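Local coordinates for type VI secretion system component (Escherichia coli O6, PDB 2P5Z), which is a component of the type VI secretion system that resembles the phage T4 tail proteins gp27 and gp5 and probably forms part of the injection spike, at residues A83-L87 with S320-P324; D406-N412 with E425-R430; T450-A455 with Y465-K470. All coordinates share one frame. Numbering follows the deposited sequence.

Interaction 1 (A83-L87 with S320-P324)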
loop_
_atom_site.group_PDB
_atom_site.type_symbol
_atom_site.label_atom_id
_atom_site.label_comp_id
_atom_site.label_asym_id
_atom_site.label_seq_id
_atom_site.Cartn_x
_atom_site.Cartn_y
_atom_site.Cartn_z
ATOM N N ALA A 83 -26.262 29.309 -11.439
ATOM C CA ALA A 83 -26.324 29.525 -12.875
ATOM C C ALA A 83 -24.924 29.621 -13.483
ATOM O O ALA A 83 -24.783 29.670 -14.703
ATOM C CB ALA A 83 -27.148 30.796 -13.197
ATOM N N LEU A 84 -23.895 29.650 -12.641
ATOM C CA LEU A 84 -22.529 29.864 -13.127
ATOM C C LEU A 84 -21.870 28.604 -13.688
ATOM O O LEU A 84 -21.239 28.655 -14.745
ATOM C CB LEU A 84 -21.652 30.507 -12.041
ATOM C CG LEU A 84 -21.215 31.985 -12.163
ATOM C CD1 LEU A 84 -22.097 32.854 -13.077
ATOM C CD2 LEU A 84 -21.067 32.613 -10.780
ATOM N N ARG A 85 -22.026 27.487 -12.975
ATOM C CA ARG A 85 -21.495 26.179 -13.374
ATOM C C ARG A 85 -22.259 25.093 -12.628
ATOM O O ARG A 85 -22.510 25.234 -11.434
ATOM C CB ARG A 85 -20.001 26.062 -13.050
ATOM C CG ARG A 85 -19.380 24.775 -13.552
ATOM C CD ARG A 85 -17.869 24.861 -13.707
ATOM N NE ARG A 85 -17.123 24.681 -12.462
ATOM C CZ ARG A 85 -16.827 23.503 -11.914
ATOM N NH1 ARG A 85 -16.127 23.466 -10.788
ATOM N NH2 ARG A 85 -17.220 22.360 -12.481
ATOM N N THR A 86 -22.610 24.014 -13.327
ATOM C CA THR A 86 -23.322 22.899 -12.723
ATOM C C THR A 86 -22.569 21.563 -12.873
ATOM O O THR A 86 -21.992 21.278 -13.925
ATOM C CB THR A 86 -24.721 22.744 -13.349
ATOM O OG1 THR A 86 -25.196 24.020 -13.771
ATOM C CG2 THR A 86 -25.709 22.160 -12.355
ATOM N N LEU A 87 -22.586 20.745 -11.825
ATOM C CA LEU A 87 -22.112 19.377 -11.925
ATOM C C LEU A 87 -23.289 18.407 -11.987
ATOM O O LEU A 87 -24.088 18.333 -11.051
ATOM C CB LEU A 87 -21.220 19.007 -10.736
ATOM C CG LEU A 87 -19.750 19.436 -10.749
ATOM C CD1 LEU A 87 -19.214 19.454 -12.160
ATOM C CD2 LEU A 87 -19.577 20.803 -10.106
ATOM N N SER A 320 -15.468 30.620 -10.535
ATOM C CA SER A 320 -16.360 29.475 -10.573
ATOM C C SER A 320 -16.289 28.838 -11.948
ATOM O O SER A 320 -16.854 27.767 -12.182
ATOM C CB SER A 320 -17.776 29.950 -10.346
ATOM O OG SER A 320 -18.135 30.882 -11.355
ATOM N N LEU A 321 -15.623 29.533 -12.862
ATOM C CA LEU A 321 -15.425 29.052 -14.209
ATOM C C LEU A 321 -14.220 28.109 -14.308
ATOM O O LEU A 321 -14.160 27.277 -15.220
ATOM C CB LEU A 321 -15.260 30.236 -15.166
ATOM C CG LEU A 321 -16.543 30.963 -15.583
ATOM C CD1 LEU A 321 -16.227 32.141 -16.497
ATOM C CD2 LEU A 321 -17.528 30.002 -16.260
ATOM N N LEU A 322 -13.281 28.236 -13.365
ATOM C CA LEU A 322 -12.014 27.500 -13.404
ATOM C C LEU A 322 -12.198 25.996 -13.170
ATOM O O LEU A 322 -12.791 25.565 -12.176
ATOM C CB LEU A 322 -11.017 28.085 -12.401
ATOM C CG LEU A 322 -9.558 28.074 -12.867
ATOM C CD1 LEU A 322 -9.310 29.232 -13.804
ATOM C CD2 LEU A 322 -8.595 28.158 -11.708
ATOM N N MET A 323 -11.669 25.209 -14.100
ATOM C CA MET A 323 -12.048 23.813 -14.249
ATOM C C MET A 323 -10.887 23.078 -14.893
ATOM O O MET A 323 -10.123 23.687 -15.636
ATOM C CB MET A 323 -13.224 23.759 -15.210
ATOM C CG MET A 323 -14.348 22.858 -14.802
ATOM S SD MET A 323 -15.556 22.768 -16.136
ATOM C CE MET A 323 -15.634 24.465 -16.714
ATOM N N PRO A 324 -10.749 21.768 -14.618
ATOM C CA PRO A 324 -9.858 20.929 -15.405
ATOM C C PRO A 324 -10.211 20.916 -16.897
ATOM O O PRO A 324 -11.381 20.770 -17.271
ATOM C CB PRO A 324 -10.084 19.543 -14.807
ATOM C CG PRO A 324 -10.493 19.803 -13.428
ATOM C CD PRO A 324 -11.378 20.999 -13.531
#
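The polar core of this contact is the side chain of R85, on strand 85-99. It reaches across to the loop 320-324, which links strand 311-317 to strand 326-330. R85 NE donates a hydrogen bond to the backbone carbonyl S320 O at 3.1 Å. The acceptor lies near the guanidinium plane, where an in-plane N-H can reach it. The strongest polar partner of R85 lies outside the two segments: its NH1 makes a salt bridge with E37. The carbonyl therefore adds a neutral, directional bond to an arginine whose charge is met by E37.

The remaining contacts are van der Waals packing. M323 lies over one face of the R85 guanidinium, with R85 NH2 3.7 Å from M323 CG. L84 points toward the loop and packs on S320, with L84 CG 3.4 Å from S320 OG. That hydroxyl is hydrogen-bonded to E228. L321 points away at its CB, but its end turns back, and L321 CD2 comes within 4.2 Å of L84 O. L322 points away and packs on L360 and F362 of strand 359-366.

Both segments belong to the phage tail baseplate hub (GPD) family region. They are 233 residues apart in sequence, so the contact ties an early strand of the hub to a late loop. The buried area is modest, at 269 Å². One hydrogen bond joins the two segments directly. The contact thus puts a directional bond, from an arginine already paired with E37, onto a main-chain carbonyl, with L84 and M323 packing around it.

Interaction 2 (D406-N412 with E425-R430)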
loop_
_atom_site.group_PDB
_atom_site.type_symbol
_atom_site.label_atom_id
_atom_site.label_comp_id
_atom_site.label_asym_id
_atom_site.label_seq_id
_atom_site.Cartn_x
_atom_site.Cartn_y
_atom_site.Cartn_z
ATOM N N ASP A 406 -1.852 -20.413 -38.623
ATOM C CA ASP A 406 -0.678 -20.086 -37.810
ATOM C C ASP A 406 -0.489 -21.100 -36.679
ATOM O O ASP A 406 0.615 -21.243 -36.144
ATOM C CB ASP A 406 -0.793 -18.669 -37.232
ATOM C CG ASP A 406 -0.114 -17.620 -38.102
ATOM O OD1 ASP A 406 1.117 -17.783 -38.396
ATOM O OD2 ASP A 406 -0.812 -16.624 -38.484
ATOM N N GLY A 407 -1.581 -21.790 -36.344
ATOM C CA GLY A 407 -1.660 -22.801 -35.275
ATOM C C GLY A 407 -1.019 -22.552 -33.908
ATOM O O GLY A 407 0.037 -23.125 -33.648
ATOM N N ARG A 408 -1.591 -21.747 -33.001
ATOM C CA ARG A 408 -2.841 -20.940 -33.073
ATOM C C ARG A 408 -4.207 -21.634 -32.991
ATOM O O ARG A 408 -5.041 -21.501 -33.892
ATOM C CB ARG A 408 -2.812 -19.835 -34.137
ATOM C CG ARG A 408 -2.094 -18.596 -33.716
ATOM C CD ARG A 408 -2.912 -17.809 -32.727
ATOM N NE ARG A 408 -2.799 -16.391 -33.026
ATOM C CZ ARG A 408 -3.631 -15.728 -33.823
ATOM N NH1 ARG A 408 -3.428 -14.444 -34.044
ATOM N NH2 ARG A 408 -4.658 -16.340 -34.397
ATOM N N TYR A 409 -4.430 -22.326 -31.874
ATOM C CA TYR A 409 -5.739 -22.873 -31.521
ATOM C C TYR A 409 -6.667 -21.770 -31.026
ATOM O O TYR A 409 -6.204 -20.788 -30.446
ATOM C CB TYR A 409 -5.593 -23.893 -30.401
ATOM C CG TYR A 409 -4.795 -25.124 -30.754
ATOM C CD1 TYR A 409 -3.416 -25.182 -30.525
ATOM C CD2 TYR A 409 -5.421 -26.245 -31.294
ATOM C CE1 TYR A 409 -2.681 -26.319 -30.839
ATOM C CE2 TYR A 409 -4.695 -27.385 -31.612
ATOM C CZ TYR A 409 -3.328 -27.420 -31.380
ATOM O OH TYR A 409 -2.608 -28.552 -31.695
ATOM N N ARG A 410 -7.972 -21.920 -31.253
ATOM C CA ARG A 410 -8.952 -21.058 -30.586
ATOM C C ARG A 410 -9.434 -21.749 -29.326
ATOM O O ARG A 410 -9.995 -22.846 -29.366
ATOM C CB ARG A 410 -10.150 -20.678 -31.463
ATOM C CG ARG A 410 -11.213 -19.898 -30.679
ATOM C CD ARG A 410 -12.254 -19.224 -31.557
ATOM N NE ARG A 410 -13.237 -20.169 -32.087
ATOM C CZ ARG A 410 -14.337 -20.565 -31.448
ATOM N NH1 ARG A 410 -14.617 -20.109 -30.231
ATOM N NH2 ARG A 410 -15.159 -21.431 -32.027
ATOM N N VAL A 411 -9.221 -21.088 -28.202
ATOM C CA VAL A 411 -9.432 -21.723 -26.931
ATOM C C VAL A 411 -10.501 -20.972 -26.138
ATOM O O VAL A 411 -10.725 -19.784 -26.349
ATOM C CB VAL A 411 -8.080 -21.880 -26.222
ATOM C CG1 VAL A 411 -7.838 -20.793 -25.177
ATOM C CG2 VAL A 411 -7.979 -23.245 -25.649
ATOM N N ASN A 412 -11.191 -21.689 -25.268
ATOM C CA ASN A 412 -12.352 -21.167 -24.574
ATOM C C ASN A 412 -12.132 -21.324 -23.092
ATOM O O ASN A 412 -11.819 -22.421 -22.641
ATOM C CB ASN A 412 -13.569 -21.989 -24.972
ATOM C CG ASN A 412 -14.872 -21.282 -24.703
ATOM O OD1 ASN A 412 -15.233 -21.019 -23.547
ATOM N ND2 ASN A 412 -15.607 -20.984 -25.775
ATOM N N GLU A 425 -15.411 -14.950 -24.316
ATOM C CA GLU A 425 -14.705 -15.993 -23.581
ATOM C C GLU A 425 -13.649 -16.679 -24.429
ATOM O O GLU A 425 -12.984 -17.597 -23.964
ATOM C CB GLU A 425 -15.676 -17.072 -23.081
ATOM C CG GLU A 425 -17.081 -16.594 -22.724
ATOM C CD GLU A 425 -18.068 -16.660 -23.892
ATOM O OE1 GLU A 425 -17.690 -17.188 -24.964
ATOM O OE2 GLU A 425 -19.215 -16.172 -23.733
ATOM N N SER A 426 -13.500 -16.275 -25.683
ATOM C CA SER A 426 -12.670 -17.084 -26.555
ATOM C C SER A 426 -11.353 -16.414 -26.947
ATOM O O SER A 426 -11.279 -15.199 -27.126
ATOM C CB SER A 426 -13.485 -17.632 -27.739
ATOM O OG SER A 426 -13.295 -16.884 -28.922
ATOM N N LEU A 427 -10.311 -17.222 -27.081
ATOM C CA LEU A 427 -8.953 -16.722 -27.101
ATOM C C LEU A 427 -8.124 -17.468 -28.138
ATOM O O LEU A 427 -8.128 -18.699 -28.163
ATOM C CB LEU A 427 -8.365 -16.938 -25.708
ATOM C CG LEU A 427 -7.218 -16.127 -25.113
ATOM C CD1 LEU A 427 -5.963 -16.902 -25.227
ATOM C CD2 LEU A 427 -7.069 -14.740 -25.722
ATOM N N TRP A 428 -7.413 -16.724 -28.984
ATOM C CA TRP A 428 -6.567 -17.303 -30.031
ATOM C C TRP A 428 -5.147 -17.483 -29.543
ATOM O O TRP A 428 -4.436 -16.513 -29.324
ATOM C CB TRP A 428 -6.587 -16.432 -31.290
ATOM C CG TRP A 428 -7.834 -16.611 -32.075
ATOM C CD1 TRP A 428 -8.945 -15.819 -32.048
ATOM C CD2 TRP A 428 -8.124 -17.681 -32.982
ATOM N NE1 TRP A 428 -9.909 -16.322 -32.891
ATOM C CE2 TRP A 428 -9.429 -17.464 -33.480
ATOM C CE3 TRP A 428 -7.405 -18.803 -33.428
ATOM C CZ2 TRP A 428 -10.028 -18.322 -34.408
ATOM C CZ3 TRP A 428 -8.002 -19.657 -34.346
ATOM C CH2 TRP A 428 -9.298 -19.408 -34.830
ATOM N N VAL A 429 -4.717 -18.730 -29.399
ATOM C CA VAL A 429 -3.507 -18.991 -28.629
ATOM C C VAL A 429 -2.563 -20.067 -29.214
ATOM O O VAL A 429 -3.005 -21.048 -29.810
ATOM C CB VAL A 429 -3.909 -19.244 -27.143
ATOM C CG1 VAL A 429 -4.429 -20.658 -26.900
ATOM C CG2 VAL A 429 -2.812 -18.879 -26.204
ATOM N N ARG A 430 -1.257 -19.856 -29.067
ATOM C CA ARG A 430 -0.258 -20.818 -29.535
ATOM C C ARG A 430 0.226 -21.716 -28.411
ATOM O O ARG A 430 0.656 -21.233 -27.372
ATOM C CB ARG A 430 0.937 -20.098 -30.163
ATOM C CG ARG A 430 0.624 -19.495 -31.510
ATOM C CD ARG A 430 1.868 -19.099 -32.276
ATOM N NE ARG A 430 1.526 -18.406 -33.517
ATOM C CZ ARG A 430 2.409 -18.023 -34.436
ATOM N NH1 ARG A 430 3.704 -18.266 -34.269
ATOM N NH2 ARG A 430 1.993 -17.398 -35.528
#
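W428, R408 and R430 have the most surface buried in this antiparallel strand pair. The indole of W428 lies with its face against R410, its non-hydrogen-bonded partner. R410 CB sits 3.5 Å from the centroid of the six-membered ring, almost on the ring normal, a CH-pi contact. The R408 guanidinium has W428 CB over one face, with R408 NH2 to W428 CB at 3.7 Å. The charge of R408 is met by salt bridges to E162 and D404. R430 closes the end of the pair. Its NH2 makes a salt bridge with D406 OD1 at 3.0 Å, and its aliphatic part packs on R408, CG to CG at 3.6 Å.

Backbone bonds hold the register. V411 N donates to L427 O at 2.6 Å, L427 N to V411 O at 2.7 Å, and V429 N to Y409 O at 2.7 Å. The return bond from Y409 N to V429 O, at 2.8 Å, is weak.

Strand 426-429 is outermost in the five-stranded OB-domain sheet within this chain, with 409-412 between it and 387-391. On the face bearing L427, V411 and V429 pack on I454 of strand 451-456, and V429 meets I466 of strand 464-469.

Interaction 3 (T450-A455 with Y465-K470)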
loop_
_atom_site.group_PDB
_atom_site.type_symbol
_atom_site.label_atom_id
_atom_site.label_comp_id
_atom_site.label_asym_id
_atom_site.label_seq_id
_atom_site.Cartn_x
_atom_site.Cartn_y
_atom_site.Cartn_z
ATOM N N THR A 450 -9.995 -30.843 -25.575
ATOM C CA THR A 450 -9.057 -31.093 -24.500
ATOM C C THR A 450 -8.805 -29.851 -23.631
ATOM O O THR A 450 -8.948 -28.710 -24.089
ATOM C CB THR A 450 -7.732 -31.625 -25.086
ATOM O OG1 THR A 450 -6.685 -31.514 -24.116
ATOM C CG2 THR A 450 -7.351 -30.822 -26.295
ATOM N N GLU A 451 -8.436 -30.089 -22.375
ATOM C CA GLU A 451 -8.210 -29.009 -21.424
ATOM C C GLU A 451 -6.743 -28.619 -21.360
ATOM O O GLU A 451 -5.871 -29.453 -21.117
ATOM C CB GLU A 451 -8.751 -29.360 -20.036
ATOM C CG GLU A 451 -10.278 -29.313 -19.955
ATOM C CD GLU A 451 -10.838 -29.811 -18.617
ATOM O OE1 GLU A 451 -10.080 -29.856 -17.617
ATOM O OE2 GLU A 451 -12.043 -30.161 -18.566
ATOM N N VAL A 452 -6.477 -27.343 -21.598
ATOM C CA VAL A 452 -5.109 -26.851 -21.588
ATOM C C VAL A 452 -4.856 -25.822 -20.490
ATOM O O VAL A 452 -5.784 -25.333 -19.845
ATOM C CB VAL A 452 -4.740 -26.227 -22.923
ATOM C CG1 VAL A 452 -4.628 -27.309 -23.982
ATOM C CG2 VAL A 452 -5.765 -25.175 -23.302
ATOM N N SER A 453 -3.583 -25.510 -20.283
ATOM C CA SER A 453 -3.202 -24.479 -19.342
ATOM C C SER A 453 -2.662 -23.290 -20.100
ATOM O O SER A 453 -1.776 -23.439 -20.946
ATOM C CB SER A 453 -2.159 -24.999 -18.372
ATOM O OG SER A 453 -2.804 -25.679 -17.314
ATOM N N ILE A 454 -3.211 -22.115 -19.808
ATOM C CA ILE A 454 -2.753 -20.889 -20.446
ATOM C C ILE A 454 -1.820 -20.090 -19.527
ATOM O O ILE A 454 -2.158 -19.779 -18.377
ATOM C CB ILE A 454 -3.930 -20.028 -20.906
ATOM C CG1 ILE A 454 -4.920 -20.886 -21.691
ATOM C CG2 ILE A 454 -3.435 -18.873 -21.760
ATOM C CD1 ILE A 454 -4.392 -21.311 -23.038
ATOM N N ALA A 455 -0.635 -19.795 -20.042
ATOM C CA ALA A 455 0.364 -19.044 -19.315
ATOM C C ALA A 455 0.622 -17.735 -20.044
ATOM O O ALA A 455 0.217 -17.560 -21.181
ATOM C CB ALA A 455 1.657 -19.845 -19.188
ATOM N N TYR A 465 -0.009 -18.031 -23.982
ATOM C CA TYR A 465 0.417 -19.195 -24.724
ATOM C C TYR A 465 -0.020 -20.449 -23.988
ATOM O O TYR A 465 -0.379 -20.384 -22.808
ATOM C CB TYR A 465 1.928 -19.181 -25.004
ATOM C CG TYR A 465 2.797 -19.335 -23.788
ATOM C CD1 TYR A 465 3.272 -18.216 -23.100
ATOM C CD2 TYR A 465 3.167 -20.603 -23.326
ATOM C CE1 TYR A 465 4.072 -18.361 -21.973
ATOM C CE2 TYR A 465 3.962 -20.756 -22.204
ATOM C CZ TYR A 465 4.414 -19.632 -21.534
ATOM O OH TYR A 465 5.196 -19.798 -20.419
ATOM N N ILE A 466 0.016 -21.587 -24.685
ATOM C CA ILE A 466 -0.305 -22.892 -24.079
ATOM C C ILE A 466 0.917 -23.473 -23.372
ATOM O O ILE A 466 1.982 -23.577 -23.969
ATOM C CB ILE A 466 -0.827 -23.886 -25.139
ATOM C CG1 ILE A 466 -1.936 -23.222 -25.954
ATOM C CG2 ILE A 466 -1.341 -25.153 -24.493
ATOM C CD1 ILE A 466 -2.828 -24.176 -26.692
ATOM N N ALA A 467 0.763 -23.842 -22.104
ATOM C CA ALA A 467 1.914 -24.289 -21.318
ATOM C C ALA A 467 2.400 -25.760 -21.447
ATOM O O ALA A 467 3.592 -25.929 -21.680
ATOM C CB ALA A 467 1.845 -23.802 -19.840
ATOM N N GLY A 468 1.587 -26.820 -21.274
ATOM C CA GLY A 468 0.266 -26.833 -20.671
ATOM C C GLY A 468 -0.838 -27.677 -21.293
ATOM O O GLY A 468 -1.745 -27.119 -21.897
ATOM N N VAL A 469 -0.800 -29.007 -21.133
ATOM C CA VAL A 469 -1.994 -29.854 -21.417
ATOM C C VAL A 469 -2.444 -30.634 -20.167
ATOM O O VAL A 469 -1.646 -31.337 -19.547
ATOM C CB VAL A 469 -1.794 -30.849 -22.608
ATOM C CG1 VAL A 469 -3.116 -31.548 -22.971
ATOM C CG2 VAL A 469 -1.220 -30.151 -23.836
ATOM N N LYS A 470 -3.713 -30.515 -19.792
ATOM C CA LYS A 470 -4.182 -31.169 -18.566
ATOM C C LYS A 470 -4.689 -32.591 -18.795
ATOM O O LYS A 470 -5.896 -32.835 -18.796
ATOM C CB LYS A 470 -5.249 -30.324 -17.870
ATOM C CG LYS A 470 -4.753 -28.941 -17.470
ATOM C CD LYS A 470 -5.434 -28.427 -16.205
ATOM C CE LYS A 470 -6.863 -27.997 -16.471
ATOM N NZ LYS A 470 -7.560 -27.684 -15.188
HETATM O O HOH W 1 -7.402 -32.501 -21.114
#
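T450 opens the first segment by packing its OG1 against V469 CG1 at 3.7 Å. At E451 a water bridges the two segments: it accepts from E451 N at 2.9 Å and donates to K470 O at 2.8 Å. E451 O takes a hydrogen bond from K470 N at 2.7 Å. The side chains of E451 and K470 have opposite charges, but OE1 and NZ are 4.1 Å apart, beyond a salt bridge. E451 pairs with R390, and K470 with E457 of the second subunit.

V452 faces V469 in a non-hydrogen-bonded pair, and its CB packs on I466 CG2 at 3.9 Å. The register then shifts by one residue, a beta bulge. S453 spans it: its N donates to G468 O at 2.9 Å, and its O accepts from A467 N at 2.8 Å. The peptide before G468 is cis. A CB on G468 would clash with S453 O.

I454 pairs with I466, CD1 to CG1 at 4.3 Å. A455 and Y465 exchange two backbone bonds of 2.8 Å, A455 N to Y465 O and Y465 N to A455 O. A455 CB also lies over the Y465 ring, a CH-pi contact.

This hairpin borders strand 387-391 through strand 451-456. V452 and I454 pack on V411 of strand 409-412, I466 on Y409 of that strand, and I454 and I466 on V429 of strand 426-429. Y465 also packs on T386 of the third subunit.

The contacts follow one another along the chain in numerical order. Interaction 1 lies in the hub region. Interactions 2 and 3 lie in the OB domain, on the opposite side of the chain's centre. The centres of interactions 1 and 2 are 50 Å apart, and those of 1 and 3 are 54 Å. Interactions 2 and 3 have centres 11 Å apart and touch. They share a five-stranded antiparallel sheet, with 387-391 between their strand pairs. R430 O and I466 N, 2.8 Å apart, probably form a hydrogen bond that helps curl the sheet's outer strands together, consistent with an OB barrel. The arrangement is consistent with a gp27-like hub part and a gp5-like OB part joined in one chain.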